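Local coordinates for protein SeviL (Septifer virgatus, PDB 6LF2) that binds the glycans of GM1b and asialo-GM1 as an R-type lectin with a beta-trefoil fold, at residues B[49-54]-B[76-81]; B[63-68]-B[105-110]; B[70-75]-B[114-119]. All coordinates share one frame; numbering follows the deposited sequence.

Contact 1. Residues B[49-54]-B[76-81]; sequences KSDTPG and DIEQDT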
loop_
_atom_site.group_PDB
_atom_site.type_symbol
_atom_site.label_atom_id
_atom_site.label_comp_id
_atom_site.label_asym_id
_atom_site.label_seq_id
_atom_site.Cartn_x
_atom_site.Cartn_y
_atom_site.Cartn_z
ATOM N N LYS B 49 10.365 -14.078 9.076
ATOM C CA LYS B 49 11.753 -14.473 8.849
ATOM C C LYS B 49 11.850 -15.989 8.963
ATOM O O LYS B 49 11.536 -16.551 10.014
ATOM C CB LYS B 49 12.665 -13.790 9.869
ATOM C CG LYS B 49 14.118 -14.274 9.901
ATOM C CD LYS B 49 14.990 -13.494 8.941
ATOM C CE LYS B 49 15.145 -14.210 7.609
ATOM N NZ LYS B 49 15.689 -15.607 7.761
ATOM N N SER B 50 12.256 -16.654 7.884
ATOM C CA SER B 50 12.371 -18.107 7.959
ATOM C C SER B 50 13.629 -18.527 8.722
ATOM O O SER B 50 14.516 -17.723 9.033
ATOM C CB SER B 50 12.404 -18.722 6.569
ATOM O OG SER B 50 13.714 -18.656 6.014
ATOM N N ASP B 51 13.712 -19.824 9.000
ATOM C CA ASP B 51 14.904 -20.357 9.648
ATOM C C ASP B 51 16.080 -20.504 8.690
ATOM O O ASP B 51 17.167 -20.905 9.120
ATOM C CB ASP B 51 14.587 -21.696 10.326
ATOM C CG ASP B 51 14.036 -22.745 9.371
ATOM O OD1 ASP B 51 14.023 -22.534 8.142
ATOM O OD2 ASP B 51 13.606 -23.807 9.876
ATOM N N THR B 52 15.898 -20.169 7.415
ATOM C CA THR B 52 16.965 -20.243 6.426
ATOM C C THR B 52 17.461 -18.840 6.127
ATOM O O THR B 52 16.654 -17.988 5.718
ATOM C CB THR B 52 16.457 -20.908 5.152
ATOM O OG1 THR B 52 15.973 -22.220 5.470
ATOM C CG2 THR B 52 17.564 -21.003 4.101
ATOM N N PRO B 53 18.749 -18.553 6.321
ATOM C CA PRO B 53 19.241 -17.175 6.175
ATOM C C PRO B 53 18.883 -16.560 4.828
ATOM O O PRO B 53 19.005 -17.193 3.775
ATOM C CB PRO B 53 20.755 -17.330 6.341
ATOM C CG PRO B 53 20.913 -18.549 7.198
ATOM C CD PRO B 53 19.798 -19.474 6.796
ATOM N N GLY B 54 18.418 -15.313 4.871
ATOM C CA GLY B 54 18.071 -14.579 3.676
ATOM C C GLY B 54 16.723 -14.899 3.066
ATOM O O GLY B 54 16.381 -14.317 2.027
ATOM N N ASP B 76 -0.347 -25.845 3.886
ATOM C CA ASP B 76 -0.582 -25.998 5.319
ATOM C C ASP B 76 0.716 -26.089 6.114
ATOM O O ASP B 76 0.716 -25.779 7.312
ATOM C CB ASP B 76 -1.439 -27.239 5.581
ATOM C CG ASP B 76 -2.803 -27.145 4.939
ATOM O OD1 ASP B 76 -3.374 -26.033 4.938
ATOM O OD2 ASP B 76 -3.308 -28.173 4.435
ATOM N N ILE B 77 1.819 -26.479 5.476
ATOM C CA ILE B 77 3.086 -26.744 6.150
ATOM C C ILE B 77 4.174 -25.883 5.519
ATOM O O ILE B 77 4.193 -25.691 4.300
ATOM C CB ILE B 77 3.456 -28.242 6.066
ATOM C CG1 ILE B 77 2.436 -29.094 6.827
ATOM C CG2 ILE B 77 4.873 -28.500 6.593
ATOM C CD1 ILE B 77 1.326 -29.657 5.959
ATOM N N GLU B 78 5.075 -25.361 6.349
ATOM C CA GLU B 78 6.223 -24.623 5.836
ATOM C C GLU B 78 7.192 -25.608 5.194
ATOM O O GLU B 78 7.833 -26.403 5.889
ATOM C CB GLU B 78 6.892 -23.836 6.959
ATOM C CG GLU B 78 8.033 -22.942 6.495
ATOM C CD GLU B 78 8.784 -22.298 7.654
ATOM O OE1 GLU B 78 8.260 -22.331 8.790
ATOM O OE2 GLU B 78 9.900 -21.773 7.428
ATOM N N GLN B 79 7.287 -25.574 3.868
ATOM C CA GLN B 79 8.204 -26.418 3.113
ATOM C C GLN B 79 9.259 -25.544 2.456
ATOM O O GLN B 79 9.170 -24.314 2.462
ATOM C CB GLN B 79 7.464 -27.232 2.042
ATOM C CG GLN B 79 6.333 -28.132 2.544
ATOM C CD GLN B 79 6.816 -29.384 3.290
ATOM O OE1 GLN B 79 8.019 -29.659 3.375
ATOM N NE2 GLN B 79 5.870 -30.149 3.829
ATOM N N ASP B 80 10.253 -26.190 1.843
ATOM C CA ASP B 80 11.285 -25.405 1.178
ATOM C C ASP B 80 10.685 -24.529 0.083
ATOM O O ASP B 80 11.182 -23.425 -0.165
ATOM C CB ASP B 80 12.395 -26.319 0.642
ATOM C CG ASP B 80 11.894 -27.385 -0.327
ATOM O OD1 ASP B 80 10.680 -27.451 -0.626
ATOM O OD2 ASP B 80 12.749 -28.174 -0.792
ATOM N N THR B 81 9.583 -24.967 -0.529
ATOM C CA THR B 81 8.912 -24.220 -1.584
ATOM C C THR B 81 8.079 -23.051 -1.073
ATOM O O THR B 81 7.443 -22.361 -1.884
ATOM C CB THR B 81 8.006 -25.150 -2.378
ATOM O OG1 THR B 81 7.253 -25.951 -1.459
ATOM C CG2 THR B 81 8.834 -26.050 -3.291
#

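Contact 2. Residues B[63-68]-B[105-110]; sequences KFLQYN and AYLDYN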
loop_
_atom_site.group_PDB
_atom_site.type_symbol
_atom_site.label_atom_id
_atom_site.label_comp_id
_atom_site.label_asym_id
_atom_site.label_seq_id
_atom_site.Cartn_x
_atom_site.Cartn_y
_atom_site.Cartn_z
ATOM N N LYS B 63 -1.521 -20.747 7.008
ATOM C CA LYS B 63 -0.926 -21.356 5.827
ATOM C C LYS B 63 0.179 -20.457 5.279
ATOM O O LYS B 63 0.382 -19.330 5.735
ATOM C CB LYS B 63 -1.977 -21.620 4.739
ATOM C CG LYS B 63 -3.211 -22.394 5.189
ATOM C CD LYS B 63 -4.113 -22.661 3.997
ATOM C CE LYS B 63 -5.501 -23.129 4.402
ATOM N NZ LYS B 63 -5.501 -24.488 5.012
ATOM N N PHE B 64 0.882 -20.963 4.267
ATOM C CA PHE B 64 2.065 -20.299 3.736
ATOM C C PHE B 64 1.989 -20.212 2.222
ATOM O O PHE B 64 1.613 -21.175 1.559
ATOM C CB PHE B 64 3.334 -21.037 4.143
ATOM C CG PHE B 64 3.461 -21.243 5.622
ATOM C CD1 PHE B 64 4.121 -20.314 6.411
ATOM C CD2 PHE B 64 2.924 -22.375 6.224
ATOM C CE1 PHE B 64 4.238 -20.506 7.782
ATOM C CE2 PHE B 64 3.037 -22.571 7.586
ATOM C CZ PHE B 64 3.692 -21.636 8.368
ATOM N N LEU B 65 2.364 -19.054 1.678
ATOM C CA LEU B 65 2.409 -18.893 0.229
ATOM C C LEU B 65 3.499 -19.765 -0.390
ATOM O O LEU B 65 4.666 -19.711 0.012
ATOM C CB LEU B 65 2.653 -17.431 -0.131
ATOM C CG LEU B 65 2.438 -17.084 -1.609
ATOM C CD1 LEU B 65 0.994 -17.197 -1.980
ATOM C CD2 LEU B 65 2.957 -15.674 -1.923
ATOM N N GLN B 66 3.122 -20.539 -1.394
ATOM C CA GLN B 66 3.970 -21.582 -1.946
ATOM C C GLN B 66 3.934 -21.527 -3.463
ATOM O O GLN B 66 2.905 -21.212 -4.059
ATOM C CB GLN B 66 3.497 -22.965 -1.475
ATOM C CG GLN B 66 4.316 -24.144 -1.983
ATOM C CD GLN B 66 3.701 -25.471 -1.581
ATOM O OE1 GLN B 66 2.473 -25.619 -1.564
ATOM N NE2 GLN B 66 4.548 -26.442 -1.239
ATOM N N TYR B 67 5.062 -21.853 -4.093
ATOM C CA TYR B 67 5.076 -22.154 -5.519
ATOM C C TYR B 67 5.603 -23.567 -5.701
ATOM O O TYR B 67 6.688 -23.885 -5.208
ATOM C CB TYR B 67 5.939 -21.163 -6.295
ATOM C CG TYR B 67 5.868 -21.381 -7.785
ATOM C CD1 TYR B 67 4.650 -21.398 -8.432
ATOM C CD2 TYR B 67 7.018 -21.565 -8.540
ATOM C CE1 TYR B 67 4.562 -21.592 -9.788
ATOM C CE2 TYR B 67 6.945 -21.757 -9.901
ATOM C CZ TYR B 67 5.717 -21.770 -10.517
ATOM O OH TYR B 67 5.635 -21.958 -11.873
ATOM N N ASN B 68 4.838 -24.413 -6.392
ATOM C CA ASN B 68 5.177 -25.829 -6.499
ATOM C C ASN B 68 5.743 -26.202 -7.863
ATOM O O ASN B 68 5.813 -27.393 -8.187
ATOM C CB ASN B 68 3.955 -26.698 -6.184
ATOM C CG ASN B 68 2.832 -26.525 -7.184
ATOM O OD1 ASN B 68 3.014 -25.955 -8.259
ATOM N ND2 ASN B 68 1.650 -27.025 -6.830
ATOM N N ALA B 105 11.573 -18.628 -9.484
ATOM C CA ALA B 105 10.502 -17.978 -10.225
ATOM C C ALA B 105 9.948 -16.823 -9.397
ATOM O O ALA B 105 9.799 -16.941 -8.176
ATOM C CB ALA B 105 9.383 -18.970 -10.574
ATOM N N TYR B 106 9.655 -15.706 -10.069
ATOM C CA TYR B 106 9.205 -14.481 -9.409
ATOM C C TYR B 106 7.683 -14.443 -9.300
ATOM O O TYR B 106 6.977 -14.702 -10.279
ATOM C CB TYR B 106 9.675 -13.248 -10.188
ATOM C CG TYR B 106 11.169 -13.059 -10.271
ATOM C CD1 TYR B 106 11.890 -12.575 -9.187
ATOM C CD2 TYR B 106 11.855 -13.341 -11.449
ATOM C CE1 TYR B 106 13.257 -12.395 -9.262
ATOM C CE2 TYR B 106 13.219 -13.158 -11.534
ATOM C CZ TYR B 106 13.913 -12.680 -10.441
ATOM O OH TYR B 106 15.277 -12.498 -10.515
ATOM N N LEU B 107 7.181 -14.068 -8.120
ATOM C CA LEU B 107 5.744 -13.872 -7.944
ATOM C C LEU B 107 5.225 -12.799 -8.894
ATOM O O LEU B 107 5.776 -11.701 -8.968
ATOM C CB LEU B 107 5.441 -13.480 -6.497
ATOM C CG LEU B 107 3.951 -13.455 -6.145
ATOM C CD1 LEU B 107 3.346 -14.863 -6.261
ATOM C CD2 LEU B 107 3.751 -12.897 -4.754
ATOM N N ASP B 108 4.150 -13.122 -9.606
ATOM C CA ASP B 108 3.615 -12.298 -10.680
ATOM C C ASP B 108 2.100 -12.446 -10.633
ATOM O O ASP B 108 1.554 -13.113 -9.745
ATOM C CB ASP B 108 4.219 -12.738 -12.025
ATOM C CG ASP B 108 4.152 -11.668 -13.105
ATOM O OD1 ASP B 108 3.291 -10.763 -13.055
ATOM O OD2 ASP B 108 4.975 -11.758 -14.041
ATOM N N TYR B 109 1.407 -11.837 -11.592
ATOM C CA TYR B 109 -0.028 -12.041 -11.678
ATOM C C TYR B 109 -0.443 -12.188 -13.136
ATOM O O TYR B 109 0.264 -11.776 -14.061
ATOM C CB TYR B 109 -0.819 -10.909 -10.982
ATOM C CG TYR B 109 -0.720 -9.547 -11.650
ATOM C CD1 TYR B 109 -1.604 -9.181 -12.661
ATOM C CD2 TYR B 109 0.246 -8.626 -11.262
ATOM C CE1 TYR B 109 -1.516 -7.947 -13.280
ATOM C CE2 TYR B 109 0.340 -7.389 -11.877
ATOM C CZ TYR B 109 -0.545 -7.056 -12.883
ATOM O OH TYR B 109 -0.467 -5.826 -13.501
ATOM N N ASN B 110 -1.593 -12.828 -13.324
ATOM C CA ASN B 110 -2.245 -12.922 -14.629
ATOM C C ASN B 110 -3.740 -12.788 -14.389
ATOM O O ASN B 110 -4.354 -13.686 -13.806
ATOM C CB ASN B 110 -1.922 -14.245 -15.317
ATOM C CG ASN B 110 -2.498 -14.321 -16.713
ATOM O OD1 ASN B 110 -1.816 -14.022 -17.691
ATOM N ND2 ASN B 110 -3.766 -14.700 -16.813
#

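Contact 3. Residues B[70-75]-B[114-119]; sequences EQVIMS and LVANKH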
loop_
_atom_site.group_PDB
_atom_site.type_symbol
_atom_site.label_atom_id
_atom_site.label_comp_id
_atom_site.label_asym_id
_atom_site.label_seq_id
_atom_site.Cartn_x
_atom_site.Cartn_y
_atom_site.Cartn_z
ATOM N N GLU B 70 4.191 -25.431 -10.641
ATOM C CA GLU B 70 3.042 -25.352 -11.541
ATOM C C GLU B 70 2.091 -24.223 -11.186
ATOM O O GLU B 70 1.633 -23.503 -12.082
ATOM C CB GLU B 70 2.261 -26.677 -11.542
ATOM C CG GLU B 70 3.091 -27.920 -11.853
ATOM C CD GLU B 70 3.251 -28.179 -13.344
ATOM O OE1 GLU B 70 2.677 -27.416 -14.153
ATOM O OE2 GLU B 70 3.946 -29.156 -13.705
ATOM N N GLN B 71 1.775 -24.036 -9.905
ATOM C CA GLN B 71 0.943 -22.899 -9.540
ATOM C C GLN B 71 1.322 -22.362 -8.168
ATOM O O GLN B 71 1.998 -23.019 -7.373
ATOM C CB GLN B 71 -0.549 -23.246 -9.592
ATOM C CG GLN B 71 -0.918 -24.637 -9.157
ATOM C CD GLN B 71 -2.378 -24.944 -9.458
ATOM O OE1 GLN B 71 -3.029 -24.227 -10.226
ATOM N NE2 GLN B 71 -2.900 -26.006 -8.852
ATOM N N VAL B 72 0.915 -21.116 -7.930
ATOM C CA VAL B 72 1.020 -20.506 -6.615
ATOM C C VAL B 72 -0.191 -20.931 -5.798
ATOM O O VAL B 72 -1.331 -20.791 -6.254
ATOM C CB VAL B 72 1.099 -18.977 -6.735
ATOM C CG1 VAL B 72 1.243 -18.327 -5.354
ATOM C CG2 VAL B 72 2.249 -18.595 -7.641
ATOM N N ILE B 73 0.055 -21.464 -4.601
ATOM C CA ILE B 73 -0.991 -21.996 -3.737
ATOM C C ILE B 73 -0.610 -21.694 -2.295
ATOM O O ILE B 73 0.511 -21.273 -2.002
ATOM C CB ILE B 73 -1.185 -23.519 -3.933
ATOM C CG1 ILE B 73 0.133 -24.239 -3.677
ATOM C CG2 ILE B 73 -1.682 -23.837 -5.343
ATOM C CD1 ILE B 73 0.009 -25.750 -3.738
ATOM N N MET B 74 -1.555 -21.927 -1.382
ATOM C CA MET B 74 -1.283 -21.859 0.048
ATOM C C MET B 74 -1.005 -23.264 0.574
ATOM O O MET B 74 -1.760 -24.199 0.284
ATOM C CB MET B 74 -2.457 -21.222 0.800
ATOM C CG MET B 74 -2.763 -19.776 0.360
ATOM S SD MET B 74 -1.437 -18.623 0.754
ATOM C CE MET B 74 -1.362 -18.772 2.542
ATOM N N SER B 75 0.081 -23.405 1.332
ATOM C CA SER B 75 0.501 -24.670 1.921
ATOM C C SER B 75 0.168 -24.703 3.408
ATOM O O SER B 75 0.398 -23.724 4.125
ATOM C CB SER B 75 2.008 -24.877 1.728
ATOM O OG SER B 75 2.465 -26.046 2.400
ATOM N N LEU B 114 -2.578 -15.158 -8.935
ATOM C CA LEU B 114 -1.148 -15.120 -8.668
ATOM C C LEU B 114 -0.458 -16.249 -9.424
ATOM O O LEU B 114 -0.949 -17.383 -9.463
ATOM C CB LEU B 114 -0.857 -15.251 -7.174
ATOM C CG LEU B 114 -1.379 -14.146 -6.254
ATOM C CD1 LEU B 114 -0.923 -14.408 -4.823
ATOM C CD2 LEU B 114 -0.888 -12.795 -6.737
ATOM N N VAL B 115 0.670 -15.922 -10.057
ATOM C CA VAL B 115 1.472 -16.869 -10.817
ATOM C C VAL B 115 2.942 -16.606 -10.503
ATOM O O VAL B 115 3.280 -15.724 -9.708
ATOM C CB VAL B 115 1.208 -16.773 -12.336
ATOM C CG1 VAL B 115 -0.253 -17.001 -12.654
ATOM C CG2 VAL B 115 1.666 -15.423 -12.874
ATOM N N ALA B 116 3.826 -17.386 -11.125
ATOM C CA ALA B 116 5.257 -17.191 -10.948
ATOM C C ALA B 116 5.942 -17.314 -12.300
ATOM O O ALA B 116 5.553 -18.149 -13.120
ATOM C CB ALA B 116 5.852 -18.197 -9.950
ATOM N N ASN B 117 6.952 -16.472 -12.533
ATOM C CA ASN B 117 7.625 -16.418 -13.825
ATOM C C ASN B 117 9.132 -16.350 -13.624
ATOM O O ASN B 117 9.624 -15.629 -12.750
ATOM C CB ASN B 117 7.143 -15.214 -14.643
ATOM C CG ASN B 117 7.757 -15.161 -16.030
ATOM O OD1 ASN B 117 8.494 -16.060 -16.440
ATOM N ND2 ASN B 117 7.444 -14.100 -16.768
ATOM N N LYS B 118 9.869 -17.109 -14.444
ATOM C CA LYS B 118 11.324 -17.100 -14.352
ATOM C C LYS B 118 11.938 -15.859 -14.994
ATOM O O LYS B 118 12.965 -15.368 -14.513
ATOM C CB LYS B 118 11.903 -18.360 -15.001
ATOM C CG LYS B 118 11.461 -19.660 -14.337
ATOM C CD LYS B 118 12.085 -20.864 -15.038
ATOM C CE LYS B 118 13.005 -21.630 -14.108
ATOM N NZ LYS B 118 12.242 -22.339 -13.045
ATOM N N HIS B 119 11.337 -15.352 -16.063
ATOM C CA HIS B 119 11.797 -14.118 -16.685
ATOM C C HIS B 119 11.370 -12.929 -15.838
ATOM O O HIS B 119 10.289 -12.936 -15.251
ATOM C CB HIS B 119 11.214 -13.971 -18.090
ATOM C CG HIS B 119 11.605 -15.066 -19.033
ATOM N ND1 HIS B 119 11.034 -16.320 -19.000
ATOM C CD2 HIS B 119 12.504 -15.090 -20.046
ATOM C CE1 HIS B 119 11.568 -17.071 -19.947
ATOM N NE2 HIS B 119 12.462 -16.348 -20.597
HETATM O O HOH W 1 -0.593 -19.989 -10.095
#

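Contact 1. Residues B[49-54]-B[76-81]
Ser50 and Glu78 meet toward the periphery of the beta-trefoil, where both are nonetheless buried, and only side-chain atoms take part. The approach is loose. Glu78 OE2 lies 4.0 Å from Ser50 CB, so the carboxylate touches the serine at its methylene carbon and not at its hydroxyl. Glu78 gets there as a straight arm: CG is anti to the backbone N (chi1 -175°) and the chain stays extended beyond it. The backbones themselves keep well apart, with the CA atoms of Ser50 and Glu78 9.2 Å from each other.

The second approach is between like charges. Asp51 OD1 is 4.3 Å from Glu78 OE2. Such closeness would tend to raise the proton affinity of one or both groups. Other partners may offset this: Asp51 OD2 accepts a hydrogen bond from Ser5 N, and Glu78 OE1 has a weak one with Ser6 OG.

Hydrogen bonds shape the 49-54 side from within; none crosses to 76-81. Ser50 OG accepts from Thr52 N at 3.0 Å, with an N-H...O angle of 153°, which makes an ST turn, and the same hydroxyl is hydrogen-bonded to Tyr55 O. The Lys49 side chain bends back so that NZ donates to Ser50 O at 2.7 Å, from a position tilted 28° out of the carbonyl plane. Its bond to Thr52 O is weak.

The contact joins the end of strand 45-50 to the loop between strands 72-75 and 84-88. Leu83 packs against Ser50, Met4 touches both Asp51 and Glu78, and strand 6-16 runs antiparallel beside strand 45-50, its Val7 hydrogen-bonded through the backbone to Lys49.

Contact 2. Residues B[63-68]-B[105-110]
Strands 63-67 and 106-110 face each other across the interior of the beta-trefoil without backbone pairing, and the nearest CA atoms, those of Tyr67 and Ala105, are 8.3 Å apart. The two strands belong to different sheets. Side chains alone bridge them, and the contact is wholly apolar.

Leu65 and Leu107 reach toward each other tip to tip. Their CD2 methyls meet at 4.0 Å, an ordinary van der Waals distance. Both leucines have the same shape. In Leu65, CG stands anti to the backbone N (chi1 -168°), which carries the branch out from the strand into the interior. The CB of Leu107 does not point straight at the other strand, but the end of its side chain comes nearer. Val72 touches both leucines, and Leu98 packs on Leu107.

Behind these leucines, Trp84 NE1 is hydrogen-bonded to Leu65 O and Trp126 NE1 to Leu107 O, so each indole supplies a partner for the carbonyl of a buried leucine. The centre of the contact lies about 6 Å from the centre of the chain, in the core that the strands of a trefoil enclose.

Tyr67 makes the second touch. Its ring extends from strand 63-67 to the methyl of Ala105. The methyl approaches obliquely. His103 also meets this ring, with the two planes at about 80°, and Ala116 touches both Tyr67 and Ala105. Two neighbouring ring carbons share the alanine methyl: CE2 of Tyr67 lies 3.8 Å from Ala105 CB, and CD2 of Tyr67 lies 4.1 Å from that same carbon.

Contact 3. Residues B[70-75]-B[114-119]
Val72 carries this contact by pressing its two methyls against the backbone of residues 114-116 and the side chains of Leu114 and Ala116. Val72 CG2 lies 3.6 Å from Val115 C, over the peptide that leads to Ala116. The same methyl is 4.3 Å from Ala116 CB. Val72 CG1 turns to the other neighbour and meets Leu114 CB at 4.1 Å. With CG1 anti to the backbone N (chi1 -179°) and CG2 anti to the carbonyl carbon, CG1 is directed at Leu114 and CG2 at the 115-116 peptide. Val115 directs its own side chain away and offers mainly backbone.

A water adds a polar link. It accepts from Val72 N at 2.9 Å and donates to Leu114 O at 2.7 Å. This bridge joins two backbone groups that have no direct hydrogen bond across the contact.

Further out, Leu32 packs on both Val72 and Leu114, and Ile34 touches Leu114. Strand 72-75 is an outermost strand of its sheet and pairs with strand 63-67. Strand 113-117 pairs with strand 106-110. The axes of strands 72-75 and 114-117 come within 7.0 Å at an angle of 113°, and this steep crossing joins two sheets of the beta-trefoil.

Contacts 2 and 3 are two parts of one interface, with centres about 3 Å apart. Strands 63-67 and 72-75 pair on one side, with Phe64 O 2.7 Å from Ser75 N. Strands 106-110 and 113-117 pair on the other, with Tyr106 N 2.7 Å from Asn117 O. Contact 1 is more peripheral, about 14 Å from contact 2 between centres, but a 2.6 Å salt bridge from Asp76 OD1 to Lys63 NZ ties them. Contact 3 comes nearer the bound glycan than contact 2: the Leu114 side chain is about 10 Å from a galactose, that of Leu65 about 14 Å from an N-acetylgalactosamine. The glycan pocket, Phe24, Asn26, Arg29, Phe35 and residues 40-43, lies outside all three contacts.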